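Local coordinates for protein dehydrogenase (Chromobacterium violaceum, PDB 3Q2I) that probably oxidises UDP-N-acetylglucosaminuronic acid with NAD as cofactor, a step in the biosynthesis of 2,3-diacetamido-2,3-dideoxy-D-mannuronic acid, at residues R178-N190 with R218-V230. Numbering follows the deposited sequence. Where two conformers were deposited one is given.
Sequences RGTWEFDGGAFMN and RNIEVEDTGTVSV. With NAI (1,4-dihydronicotinamide adenine dinucleotide), chain B.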
loop_
_atom_site.group_PDB
_atom_site.type_symbol
_atom_site.label_atom_id
_atom_site.label_comp_id
_atom_site.label_asym_id
_atom_site.label_seq_id
_atom_site.Cartn_x
_atom_site.Cartn_y
_atom_site.Cartn_z
ATOM N N ARG A 178 0.166 33.606 12.415
ATOM C CA ARG A 178 1.320 32.826 12.860
ATOM C C ARG A 178 0.802 31.493 13.405
ATOM O O ARG A 178 -0.242 31.439 14.051
ATOM C CB ARG A 178 2.068 33.563 13.979
ATOM C CG ARG A 178 2.838 34.815 13.439
ATOM C CD ARG A 178 3.489 35.481 14.646
ATOM N NE ARG A 178 4.143 36.746 14.251
ATOM C CZ ARG A 178 5.261 36.832 13.539
ATOM N NH1 ARG A 178 5.768 38.057 13.268
ATOM N NH2 ARG A 178 5.867 35.752 13.049
ATOM N N GLY A 179 1.560 30.442 13.097
ATOM C CA GLY A 179 1.247 29.116 13.628
ATOM C C GLY A 179 0.185 28.374 12.852
ATOM O O GLY A 179 -0.343 27.376 13.335
ATOM N N THR A 180 -0.151 28.828 11.648
ATOM C CA THR A 180 -1.211 28.257 10.816
ATOM C C THR A 180 -0.586 27.592 9.591
ATOM O O THR A 180 0.492 28.003 9.104
ATOM C CB THR A 180 -2.238 29.314 10.257
ATOM O OG1 THR A 180 -1.585 30.231 9.344
ATOM C CG2 THR A 180 -2.889 30.081 11.379
ATOM N N TRP A 181 -1.180 26.486 9.115
ATOM C CA TRP A 181 -0.595 25.864 7.915
ATOM C C TRP A 181 -0.680 26.831 6.712
ATOM O O TRP A 181 0.211 26.869 5.847
ATOM C CB TRP A 181 -1.303 24.552 7.510
ATOM C CG TRP A 181 -1.223 23.460 8.501
ATOM C CD1 TRP A 181 -2.269 22.895 9.211
ATOM C CD2 TRP A 181 -0.042 22.760 8.924
ATOM N NE1 TRP A 181 -1.767 21.925 10.070
ATOM C CE2 TRP A 181 -0.433 21.778 9.859
ATOM C CE3 TRP A 181 1.296 22.837 8.573
ATOM C CZ2 TRP A 181 0.485 20.923 10.472
ATOM C CZ3 TRP A 181 2.194 21.986 9.161
ATOM C CH2 TRP A 181 1.793 21.082 10.135
ATOM N N GLU A 182 -1.817 27.515 6.622
ATOM C CA GLU A 182 -2.131 28.231 5.370
ATOM C C GLU A 182 -1.172 29.411 5.233
ATOM O O GLU A 182 -0.730 29.724 4.112
ATOM C CB GLU A 182 -3.564 28.747 5.368
ATOM C CG GLU A 182 -3.930 29.524 4.091
ATOM C CD GLU A 182 -5.431 29.856 3.973
ATOM O OE1 GLU A 182 -5.805 30.226 2.836
ATOM O OE2 GLU A 182 -6.187 29.688 4.959
ATOM N N PHE A 183 -0.887 30.075 6.359
ATOM C CA PHE A 183 -0.101 31.323 6.279
ATOM C C PHE A 183 1.329 31.265 6.768
ATOM O O PHE A 183 2.151 32.153 6.460
ATOM C CB PHE A 183 -0.846 32.506 6.915
ATOM C CG PHE A 183 -2.159 32.786 6.246
ATOM C CD1 PHE A 183 -2.216 33.353 4.975
ATOM C CD2 PHE A 183 -3.342 32.365 6.835
ATOM C CE1 PHE A 183 -3.438 33.569 4.317
ATOM C CE2 PHE A 183 -4.558 32.551 6.172
ATOM C CZ PHE A 183 -4.621 33.153 4.912
ATOM N N ASP A 184 1.671 30.238 7.553
ATOM C CA ASP A 184 2.955 30.172 8.206
ATOM C C ASP A 184 3.747 28.881 7.963
ATOM O O ASP A 184 4.908 28.906 7.533
ATOM C CB ASP A 184 2.738 30.424 9.726
ATOM C CG ASP A 184 3.975 30.931 10.458
ATOM O OD1 ASP A 184 5.008 31.196 9.818
ATOM O OD2 ASP A 184 3.922 30.998 11.719
ATOM N N GLY A 185 3.140 27.750 8.308
ATOM C CA GLY A 185 3.974 26.548 8.515
ATOM C C GLY A 185 4.589 26.556 9.882
ATOM O O GLY A 185 4.404 27.509 10.645
ATOM N N GLY A 186 5.324 25.503 10.247
ATOM C CA GLY A 186 5.833 25.384 11.627
ATOM C C GLY A 186 7.336 25.393 11.705
ATOM O O GLY A 186 8.023 26.150 10.989
ATOM N N ALA A 187 7.854 24.690 12.696
ATOM C CA ALA A 187 9.280 24.704 13.009
ATOM C C ALA A 187 10.184 24.530 11.785
ATOM O O ALA A 187 11.268 25.135 11.690
ATOM C CB ALA A 187 9.603 23.706 14.102
ATOM N N PHE A 188 9.778 23.675 10.837
ATOM C CA PHE A 188 10.588 23.504 9.631
ATOM C C PHE A 188 10.420 24.623 8.602
ATOM O O PHE A 188 11.435 25.156 8.124
ATOM C CB PHE A 188 10.305 22.145 8.977
ATOM C CG PHE A 188 10.991 20.969 9.621
ATOM C CD1 PHE A 188 12.334 20.705 9.428
ATOM C CD2 PHE A 188 10.215 19.971 10.206
ATOM C CE1 PHE A 188 12.958 19.563 9.955
ATOM C CE2 PHE A 188 10.801 18.751 10.643
ATOM C CZ PHE A 188 12.189 18.615 10.604
ATOM N N MET A 189 9.183 24.988 8.274
ATOM C CA MET A 189 8.927 25.931 7.164
ATOM C C MET A 189 9.183 27.391 7.562
ATOM O O MET A 189 9.634 28.160 6.692
ATOM C CB MET A 189 7.484 25.769 6.714
ATOM C CG MET A 189 6.987 26.788 5.661
ATOM S SD MET A 189 5.389 26.357 4.974
ATOM C CE MET A 189 5.834 25.029 3.857
ATOM N N ASN A 190 8.902 27.704 8.814
ATOM C CA ASN A 190 9.214 29.063 9.310
ATOM C C ASN A 190 10.579 29.043 10.003
ATOM O O ASN A 190 11.591 29.367 9.379
ATOM C CB ASN A 190 8.136 29.603 10.251
ATOM C CG ASN A 190 8.525 30.994 10.777
ATOM O OD1 ASN A 190 9.704 31.279 10.869
ATOM N ND2 ASN A 190 7.566 31.872 10.996
ATOM N N ARG A 218 2.928 23.753 22.130
ATOM C CA ARG A 218 2.285 25.033 21.819
ATOM C C ARG A 218 0.846 24.882 21.356
ATOM O O ARG A 218 0.443 23.820 20.876
ATOM C CB ARG A 218 3.113 25.799 20.791
ATOM C CG ARG A 218 4.492 26.085 21.317
ATOM C CD ARG A 218 4.484 27.194 22.414
ATOM N NE ARG A 218 5.833 27.282 22.951
ATOM C CZ ARG A 218 6.258 26.675 24.055
ATOM N NH1 ARG A 218 5.386 26.002 24.811
ATOM N NH2 ARG A 218 7.520 26.820 24.443
ATOM N N ASN A 219 0.055 25.934 21.546
ATOM C CA ASN A 219 -1.318 25.954 21.106
ATOM C C ASN A 219 -1.423 26.582 19.719
ATOM O O ASN A 219 -1.737 27.770 19.546
ATOM C CB ASN A 219 -2.172 26.700 22.146
ATOM C CG ASN A 219 -2.288 25.908 23.441
ATOM O OD1 ASN A 219 -2.575 24.708 23.414
ATOM N ND2 ASN A 219 -2.069 26.574 24.582
ATOM N N ILE A 220 -1.089 25.764 18.721
ATOM C CA ILE A 220 -0.994 26.152 17.324
ATOM C C ILE A 220 -1.307 24.872 16.539
ATOM O O ILE A 220 -1.276 23.817 17.122
ATOM C CB ILE A 220 0.416 26.598 16.939
ATOM C CG1 ILE A 220 1.464 25.522 17.291
ATOM C CG2 ILE A 220 0.778 27.900 17.666
ATOM C CD1 ILE A 220 2.889 25.965 17.049
ATOM N N GLU A 221 -1.558 25.006 15.258
ATOM C CA GLU A 221 -1.878 23.791 14.497
ATOM C C GLU A 221 -0.664 23.226 13.768
ATOM O O GLU A 221 -0.668 22.038 13.480
ATOM C CB GLU A 221 -3.049 24.066 13.577
ATOM C CG GLU A 221 -2.580 24.846 12.378
ATOM C CD GLU A 221 -3.685 24.990 11.359
ATOM O OE1 GLU A 221 -3.645 26.013 10.627
ATOM O OE2 GLU A 221 -4.559 24.063 11.312
ATOM N N VAL A 222 0.388 24.022 13.567
ATOM C CA VAL A 222 1.642 23.562 12.979
ATOM C C VAL A 222 2.609 22.912 13.981
ATOM O O VAL A 222 2.387 22.952 15.201
ATOM C CB VAL A 222 2.392 24.723 12.238
ATOM C CG1 VAL A 222 1.457 25.361 11.178
ATOM C CG2 VAL A 222 2.925 25.749 13.269
ATOM N N GLU A 223 3.639 22.220 13.508
ATOM C CA GLU A 223 4.580 21.560 14.398
ATOM C C GLU A 223 5.444 22.519 15.179
ATOM O O GLU A 223 5.917 23.532 14.618
ATOM C CB GLU A 223 5.422 20.497 13.664
ATOM C CG GLU A 223 6.622 21.032 12.815
ATOM C CD GLU A 223 6.301 21.727 11.512
ATOM O OE1 GLU A 223 5.140 21.765 11.068
ATOM O OE2 GLU A 223 7.241 22.260 10.856
ATOM N N ASP A 224 5.651 22.198 16.451
ATOM C CA ASP A 224 6.722 22.808 17.213
ATOM C C ASP A 224 7.985 21.995 17.309
ATOM O O ASP A 224 9.005 22.477 17.836
ATOM C CB ASP A 224 6.241 23.315 18.607
ATOM C CG ASP A 224 5.679 22.191 19.477
ATOM O OD1 ASP A 224 6.092 21.010 19.308
ATOM O OD2 ASP A 224 4.843 22.523 20.344
ATOM N N THR A 225 7.930 20.743 16.798
ATOM C CA THR A 225 9.014 19.776 16.973
ATOM C C THR A 225 8.997 18.832 15.768
ATOM O O THR A 225 7.938 18.442 15.326
ATOM C CB THR A 225 8.767 18.928 18.257
ATOM O OG1 THR A 225 8.706 19.821 19.394
ATOM C CG2 THR A 225 9.872 17.891 18.501
ATOM N N GLY A 226 10.166 18.427 15.282
ATOM C CA GLY A 226 10.171 17.501 14.137
ATOM C C GLY A 226 11.521 16.882 13.934
ATOM O O GLY A 226 12.546 17.419 14.343
ATOM N N THR A 227 11.554 15.777 13.197
ATOM C CA THR A 227 12.791 15.156 12.805
ATOM C C THR A 227 12.610 14.578 11.399
ATOM O O THR A 227 11.503 14.159 11.049
ATOM C CB THR A 227 13.251 14.086 13.824
ATOM O OG1 THR A 227 14.565 13.654 13.474
ATOM C CG2 THR A 227 12.279 12.868 13.965
ATOM N N VAL A 228 13.650 14.705 10.589
ATOM C CA VAL A 228 13.547 14.171 9.226
ATOM C C VAL A 228 14.786 13.357 8.928
ATOM O O VAL A 228 15.886 13.874 9.136
ATOM C CB VAL A 228 13.349 15.273 8.194
ATOM C CG1 VAL A 228 14.433 16.342 8.255
ATOM C CG2 VAL A 228 13.172 14.668 6.803
ATOM N N SER A 229 14.599 12.132 8.421
ATOM C CA SER A 229 15.644 11.259 7.869
ATOM C C SER A 229 15.763 11.645 6.378
ATOM O O SER A 229 14.722 11.754 5.698
ATOM C CB SER A 229 15.094 9.792 7.983
ATOM O OG SER A 229 14.891 9.457 9.322
ATOM N N VAL A 230 16.998 11.869 5.882
ATOM C CA VAL A 230 17.205 12.303 4.514
ATOM C C VAL A 230 18.170 11.355 3.784
ATOM O O VAL A 230 19.226 10.935 4.336
ATOM C CB VAL A 230 17.860 13.701 4.528
ATOM C CG1 VAL A 230 18.082 14.245 3.068
ATOM C CG2 VAL A 230 16.994 14.672 5.314
HETATM P PA NAI B . 4.474 40.597 10.835
HETATM O O1A NAI B . 3.210 40.016 11.323
HETATM O O2A NAI B . 5.402 41.407 11.844
HETATM O O5B NAI B . 4.282 41.548 9.589
HETATM C C5B NAI B . 2.954 41.514 9.148
HETATM C C4B NAI B . 2.729 42.708 8.232
HETATM O O4B NAI B . 1.981 42.415 7.039
HETATM C C3B NAI B . 1.783 43.418 9.203
HETATM O O3B NAI B . 2.193 44.777 9.407
HETATM C C2B NAI B . 0.376 43.181 8.627
HETATM O O2B NAI B . -0.569 44.196 8.941
HETATM C C1B NAI B . 0.756 43.190 7.128
HETATM N N9A NAI B . -0.269 42.652 6.263
HETATM C C8A NAI B . -0.994 41.503 6.465
HETATM N N7A NAI B . -1.767 41.315 5.432
HETATM C C5A NAI B . -1.519 42.262 4.465
HETATM C C6A NAI B . -2.042 42.566 3.191
HETATM N N6A NAI B . -3.009 41.789 2.589
HETATM N N1A NAI B . -1.569 43.645 2.545
HETATM C C2A NAI B . -0.654 44.402 3.113
HETATM N N3A NAI B . -0.117 44.185 4.312
HETATM C C4A NAI B . -0.563 43.124 5.017
HETATM O O3 NAI B . 5.357 39.408 10.250
HETATM P PN NAI B . 6.878 39.370 9.973
HETATM O O1N NAI B . 7.615 38.682 11.087
HETATM O O2N NAI B . 7.491 40.709 9.495
HETATM O O5D NAI B . 7.100 38.200 8.863
HETATM C C5D NAI B . 6.852 38.735 7.584
HETATM C C4D NAI B . 7.351 37.798 6.488
HETATM O O4D NAI B . 8.782 37.810 6.617
HETATM C C3D NAI B . 6.983 36.301 6.694
HETATM O O3D NAI B . 6.875 35.735 5.386
HETATM C C2D NAI B . 8.224 35.712 7.373
HETATM O O2D NAI B . 8.427 34.341 7.037
HETATM C C1D NAI B . 9.396 36.543 6.773
HETATM N N1N NAI B . 10.552 36.604 7.640
HETATM C C2N NAI B . 11.740 36.323 7.149
HETATM C C3N NAI B . 12.890 36.289 7.948
HETATM C C7N NAI B . 14.225 36.004 7.376
HETATM O O7N NAI B . 15.171 35.543 7.986
HETATM N N7N NAI B . 14.464 36.259 6.055
HETATM C C4N NAI B . 12.710 36.473 9.334
HETATM C C5N NAI B . 11.462 36.869 9.781
HETATM C C6N NAI B . 10.388 36.920 8.929
HETATM O O HOH W 1 -4.064 21.185 11.836
HETATM O O HOH W 2 -4.380 27.048 8.078
#
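E223 and F188 meet through a carboxylate and a backbone N-H. The E223 chain leaves CB with CG between the backbone N and the carbonyl carbon (chi1 79°) and then bends at chi2 (-74°), which brings its carboxylate back over the G186-A187 turn. E223 CG lies 3.9 Å from A187 N, and E223 CD comes 3.5 Å from the same nitrogen. At the tip the oxygens part: E223 OE1 approaches the W181 ring obliquely, 3.5 Å from W181 CZ3, while E223 OE2 accepts an almost straight bond from F188 N (2.9 Å, 170°) on its anti side and is also hydrogen-bonded to Y339. E223 O takes A187 N at 3.0 Å, and the two acceptors together fasten the first residues of the short, weakly bonded helical turn around 187-190 to the loop leading into strand 225-232 of the mixed sheet, in the C-terminal alpha/beta domain. Farther along, the F188 ring meets G226 CA and V228 CG1 of the strand obliquely, while T227 N lies at its edge. V222 CG1 sits over one face of the W181 six-membered ring, 3.9 Å from its centroid. W181 N donates to E221 OE1 (2.9 Å) from above the carboxylate plane, and a water bridges W181 NE1 to E221 OE2. Past G179, R178 NH1 binds O1N of the dinucleotide (2.9 Å).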